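Local coordinates for Alpha/beta hydrolase (Pseudomonas aeruginosa PAO1, PDB 4R1D) that acts as Tle4, a calcium-binding lipase effector of the H2 type VI secretion system in the alpha/beta-hydrolase family, held here by its immunity protein Tli4, at the interface of chains A and B. Sequence-based numbering; all coordinates share one arbitrary frame. Chains: chain A, Uncharacterized protein; chain B, Uncharacterized protein.

Contact 1: the interface of chains A and B. Residues chain A 64, 104, 107, 110; chain B 29, 32-34, 163.
The turn joining strands 23-30 and 33-38 of the immunity protein, together with strand 162-169, meets the stretch of the lipase that runs from helix 99-105 to the 3-10 helix 108-110, and A:Gln110 and B:Gly32 touch at its middle. The extended A:Gln110 side chain uses both ends of its amide. Its NE2 donates to the backbone carbonyl B:Gly32 O at 2.8 Å, and OE1 receives the guanidinium NH2 of B:Arg163 at 2.9 Å. The latter bond is nearly straight (167° at H), lying in the guanidinium plane and on a carbonyl lone pair. Bonds at both ends probably fix the rotation of the amide. A:Lys107 reaches the same B:Gly32 O through NZ at 3.2 Å, from well out of the carbonyl plane, and two donors thus share one acceptor. B:Arg163 bends at chi3 (65°), which lays its guanidinium flat between two partners: CB of A:Glu104 sits over the centre of one face, and the other face lies over the B:Tyr29 ring of the same chain, offset toward the rim. The A:Glu104 carboxylate slides past nearly parallel, and its OE1 is 3.8 Å from B:Arg163 NE, a long salt bridge that probably adds charge attraction to the contact along the chains. The ring of B:Tyr29 also runs alongside the A:Gln110 amide, 33° from parallel. At its far end the phenol oxygen OH takes a bond from ND2 of A:Asn64 at 3.2 Å, the ring almost perpendicular to that amide. Water 1 links the same hydroxyl to A:Asn64 OD1, while water 3 lies 2.8 Å from B:Tyr29 OH and 2.9 Å from the backbone A:Gln110 O.

Contact 2: the interface of chains A and B. Residues chain A 81, 87-88, 90-91, 95; chain B 198, 202.
B:Phe198 and B:Met202, one turn apart on helix 191-205 of the immunity protein, pack against helix 84-95 of the lipase. The tight part surrounds the phenyl ring. With its CG anti to the backbone N (chi1 -167°), B:Phe198 projects toward the lipase helix and meets small side chains there: the methyl CB of A:Ala95 lies over one ring face near the rim, 3.8 Å from CD1, and CZ lies 3.9 Å from CB of A:Ala90. Between these alanines in sequence, A:Leu91 brings its CB to CE1 of the ring at 3.9 Å. The backbone carbonyl A:Ser87 O faces the ring edge in plane, 3.5 Å from CE1, and the polarised aromatic C-H bonds probably favour this approach. The short side chains of A:Ala90 and A:Ala95 probably allow the ring to approach the helix backbone.

B:Met202 extends to its sulfur and then bends at chi3 (74°), carrying the terminal methyl CE toward A:Ser87 and A:Ile88. The B:Met202 side chain crosses that of A:Leu91 at about a right angle, SD lying 3.9 Å from the leucine CD2. A:Ile88 adds a slight contact from CG1 to the methionine methyl. The looser side is formed by A:Met81, a loop residue that is poorly ordered; its bent chain crosses the ring obliquely on the side opposite A:Ala95, SD lying above the ring plane beyond the rim, 4.1 Å from B:Phe198 CE2, and its methyl CE stops 3.9 Å from CA of B:Met202.

Contact 1: the interface of chains A and B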
loop_
_atom_site.group_PDB
_atom_site.type_symbol
_atom_site.label_atom_id
_atom_site.label_comp_id
_atom_site.label_asym_id
_atom_site.label_seq_id
_atom_site.Cartn_x
_atom_site.Cartn_y
_atom_site.Cartn_z
ATOM N N ASN A 64 3.411 -8.526 -6.565
ATOM C CA ASN A 64 2.181 -9.278 -6.816
ATOM C C ASN A 64 2.286 -10.641 -6.123
ATOM O O ASN A 64 3.299 -11.321 -6.234
ATOM C CB ASN A 64 1.943 -9.430 -8.331
ATOM C CG ASN A 64 0.687 -10.235 -8.658
ATOM O OD1 ASN A 64 0.703 -11.467 -8.608
ATOM N ND2 ASN A 64 -0.406 -9.538 -9.029
ATOM N N GLU A 104 -5.580 -2.653 -10.931
ATOM C CA GLU A 104 -5.493 -4.101 -10.788
ATOM C C GLU A 104 -4.329 -4.539 -9.922
ATOM O O GLU A 104 -4.447 -5.487 -9.149
ATOM C CB GLU A 104 -5.341 -4.757 -12.154
ATOM C CG GLU A 104 -6.512 -4.543 -13.044
ATOM C CD GLU A 104 -6.219 -4.869 -14.511
ATOM O OE1 GLU A 104 -5.031 -5.043 -14.913
ATOM O OE2 GLU A 104 -7.204 -4.934 -15.270
ATOM N N LYS A 107 -3.985 -3.848 -5.500
ATOM C CA LYS A 107 -5.196 -4.404 -4.943
ATOM C C LYS A 107 -4.744 -5.177 -3.716
ATOM O O LYS A 107 -3.902 -6.083 -3.814
ATOM C CB LYS A 107 -5.848 -5.347 -5.961
ATOM C CG LYS A 107 -7.359 -5.278 -6.017
ATOM C CD LYS A 107 -7.879 -5.879 -7.318
ATOM C CE LYS A 107 -9.402 -5.856 -7.376
ATOM N NZ LYS A 107 -9.938 -6.284 -8.703
ATOM N N GLN A 110 -4.181 -8.933 -3.429
ATOM C CA GLN A 110 -3.383 -9.495 -4.508
ATOM C C GLN A 110 -1.918 -9.063 -4.459
ATOM O O GLN A 110 -1.167 -9.303 -5.403
ATOM C CB GLN A 110 -4.010 -9.158 -5.861
ATOM C CG GLN A 110 -5.405 -9.791 -6.006
ATOM C CD GLN A 110 -6.122 -9.396 -7.279
ATOM O OE1 GLN A 110 -5.543 -8.787 -8.173
ATOM N NE2 GLN A 110 -7.410 -9.715 -7.348
ATOM N N TYR B 29 -7.062 -14.303 -12.870
ATOM C CA TYR B 29 -8.091 -13.540 -12.179
ATOM C C TYR B 29 -9.355 -13.486 -13.026
ATOM O O TYR B 29 -9.297 -13.183 -14.222
ATOM C CB TYR B 29 -7.583 -12.108 -11.899
ATOM C CG TYR B 29 -6.197 -12.078 -11.291
ATOM C CD1 TYR B 29 -5.068 -12.154 -12.095
ATOM C CD2 TYR B 29 -6.022 -11.970 -9.915
ATOM C CE1 TYR B 29 -3.794 -12.133 -11.550
ATOM C CE2 TYR B 29 -4.731 -11.951 -9.351
ATOM C CZ TYR B 29 -3.636 -12.034 -10.177
ATOM O OH TYR B 29 -2.365 -12.011 -9.647
ATOM N N GLY B 32 -11.946 -9.968 -11.690
ATOM C CA GLY B 32 -11.100 -9.202 -10.796
ATOM C C GLY B 32 -10.555 -9.951 -9.594
ATOM O O GLY B 32 -9.672 -9.450 -8.912
ATOM N N ASP B 33 -11.061 -11.156 -9.340
ATOM C CA ASP B 33 -10.651 -11.932 -8.172
ATOM C C ASP B 33 -9.820 -13.149 -8.576
ATOM O O ASP B 33 -10.116 -13.799 -9.570
ATOM C CB ASP B 33 -11.895 -12.382 -7.398
ATOM C CG ASP B 33 -12.685 -11.209 -6.844
ATOM O OD1 ASP B 33 -12.058 -10.272 -6.305
ATOM O OD2 ASP B 33 -13.927 -11.210 -6.952
ATOM N N ARG B 34 -8.785 -13.462 -7.805
ATOM C CA ARG B 34 -7.909 -14.567 -8.169
ATOM C C ARG B 34 -8.592 -15.931 -8.140
ATOM O O ARG B 34 -9.305 -16.257 -7.195
ATOM C CB ARG B 34 -6.697 -14.598 -7.245
ATOM C CG ARG B 34 -5.745 -15.749 -7.541
ATOM C CD ARG B 34 -4.408 -15.522 -6.863
ATOM N NE ARG B 34 -3.529 -16.671 -7.060
ATOM C CZ ARG B 34 -2.478 -16.954 -6.294
ATOM N NH1 ARG B 34 -2.163 -16.159 -5.277
ATOM N NH2 ARG B 34 -1.736 -18.034 -6.547
ATOM N N ARG B 163 -8.040 -11.957 -16.623
ATOM C CA ARG B 163 -6.730 -11.339 -16.552
ATOM C C ARG B 163 -5.742 -12.371 -16.061
ATOM O O ARG B 163 -6.105 -13.269 -15.298
ATOM C CB ARG B 163 -6.778 -10.134 -15.582
ATOM C CG ARG B 163 -5.405 -9.590 -15.158
ATOM C CD ARG B 163 -5.531 -8.213 -14.497
ATOM N NE ARG B 163 -6.262 -8.224 -13.225
ATOM C CZ ARG B 163 -5.683 -8.384 -12.038
ATOM N NH1 ARG B 163 -4.364 -8.576 -11.951
ATOM N NH2 ARG B 163 -6.414 -8.349 -10.936
HETATM O O HOH W 1 -0.492 -12.571 -11.397
HETATM O O HOH W 2 -8.088 -12.153 -5.239
HETATM O O HOH W 3 -1.926 -11.685 -6.858
#

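Contact 2: the interface of chains A and B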
loop_
_atom_site.group_PDB
_atom_site.type_symbol
_atom_site.label_atom_id
_atom_site.label_comp_id
_atom_site.label_asym_id
_atom_site.label_seq_id
_atom_site.Cartn_x
_atom_site.Cartn_y
_atom_site.Cartn_z
ATOM N N MET A 81 14.304 13.382 -7.989
ATOM C CA MET A 81 15.032 12.781 -9.096
ATOM C C MET A 81 16.525 12.958 -8.854
ATOM O O MET A 81 17.176 13.748 -9.532
ATOM C CB MET A 81 14.639 13.451 -10.415
ATOM C CG MET A 81 13.232 13.145 -10.877
ATOM S SD MET A 81 13.080 11.467 -11.513
ATOM C CE MET A 81 13.901 11.618 -13.101
ATOM N N SER A 87 15.063 6.032 -9.878
ATOM C CA SER A 87 14.197 6.432 -10.985
ATOM C C SER A 87 13.814 5.227 -11.861
ATOM O O SER A 87 12.701 5.155 -12.378
ATOM C CB SER A 87 14.830 7.559 -11.802
ATOM O OG SER A 87 15.803 7.065 -12.709
ATOM N N ILE A 88 14.720 4.268 -12.008
ATOM C CA ILE A 88 14.359 3.011 -12.671
ATOM C C ILE A 88 13.263 2.305 -11.874
ATOM O O ILE A 88 12.287 1.810 -12.442
ATOM C CB ILE A 88 15.586 2.095 -12.889
ATOM C CG1 ILE A 88 16.477 2.683 -13.983
ATOM C CG2 ILE A 88 15.164 0.668 -13.255
ATOM C CD1 ILE A 88 17.706 1.860 -14.275
ATOM N N ALA A 90 10.987 3.586 -10.038
ATOM C CA ALA A 90 9.721 4.290 -10.204
ATOM C C ALA A 90 9.158 4.063 -11.597
ATOM O O ALA A 90 7.944 3.978 -11.793
ATOM C CB ALA A 90 9.893 5.776 -9.940
ATOM N N LEU A 91 10.042 3.984 -12.577
ATOM C CA LEU A 91 9.589 3.731 -13.942
ATOM C C LEU A 91 8.904 2.359 -14.010
ATOM O O LEU A 91 7.780 2.223 -14.512
ATOM C CB LEU A 91 10.774 3.817 -14.907
ATOM C CG LEU A 91 10.502 3.375 -16.344
ATOM C CD1 LEU A 91 9.426 4.257 -16.978
ATOM C CD2 LEU A 91 11.798 3.427 -17.149
ATOM N N ALA A 95 5.456 4.445 -13.377
ATOM C CA ALA A 95 5.357 5.311 -14.538
ATOM C C ALA A 95 4.816 4.605 -15.781
ATOM O O ALA A 95 4.027 5.195 -16.521
ATOM C CB ALA A 95 6.701 5.970 -14.830
ATOM N N PHE B 198 8.322 11.015 -18.226
ATOM C CA PHE B 198 9.165 10.510 -17.153
ATOM C C PHE B 198 10.522 10.069 -17.697
ATOM O O PHE B 198 11.562 10.370 -17.107
ATOM C CB PHE B 198 8.497 9.359 -16.397
ATOM C CG PHE B 198 9.189 9.009 -15.110
ATOM C CD1 PHE B 198 10.003 7.891 -15.024
ATOM C CD2 PHE B 198 9.053 9.821 -13.997
ATOM C CE1 PHE B 198 10.646 7.575 -13.844
ATOM C CE2 PHE B 198 9.698 9.514 -12.811
ATOM C CZ PHE B 198 10.495 8.383 -12.736
ATOM N N MET B 202 14.264 11.290 -16.840
ATOM C CA MET B 202 15.380 10.438 -16.460
ATOM C C MET B 202 16.622 10.734 -17.307
ATOM O O MET B 202 17.735 10.820 -16.776
ATOM C CB MET B 202 15.005 8.957 -16.587
ATOM C CG MET B 202 13.867 8.494 -15.692
ATOM S SD MET B 202 13.372 6.800 -16.122
ATOM C CE MET B 202 14.739 5.842 -15.456
#

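About 25 Å separates the centres of the C-alpha atoms of contact 1 and contact 2, and they have no residue in common. On the lipase, most residues of both contacts come from residues 81-110, across helices 84-95 and 99-105, with A:Asn64 added from strand 62-64. On the immunity protein, the turn between strands 23-30 and 33-38 is distant in sequence from helix 191-205, whereas strand 162-169 lies much nearer that helix. A polar, water-assisted patch and an apolar one thereby grip neighbouring lipase elements, which probably fixes the orientation of Tli4 on Tle4 and may restrict movement of this region.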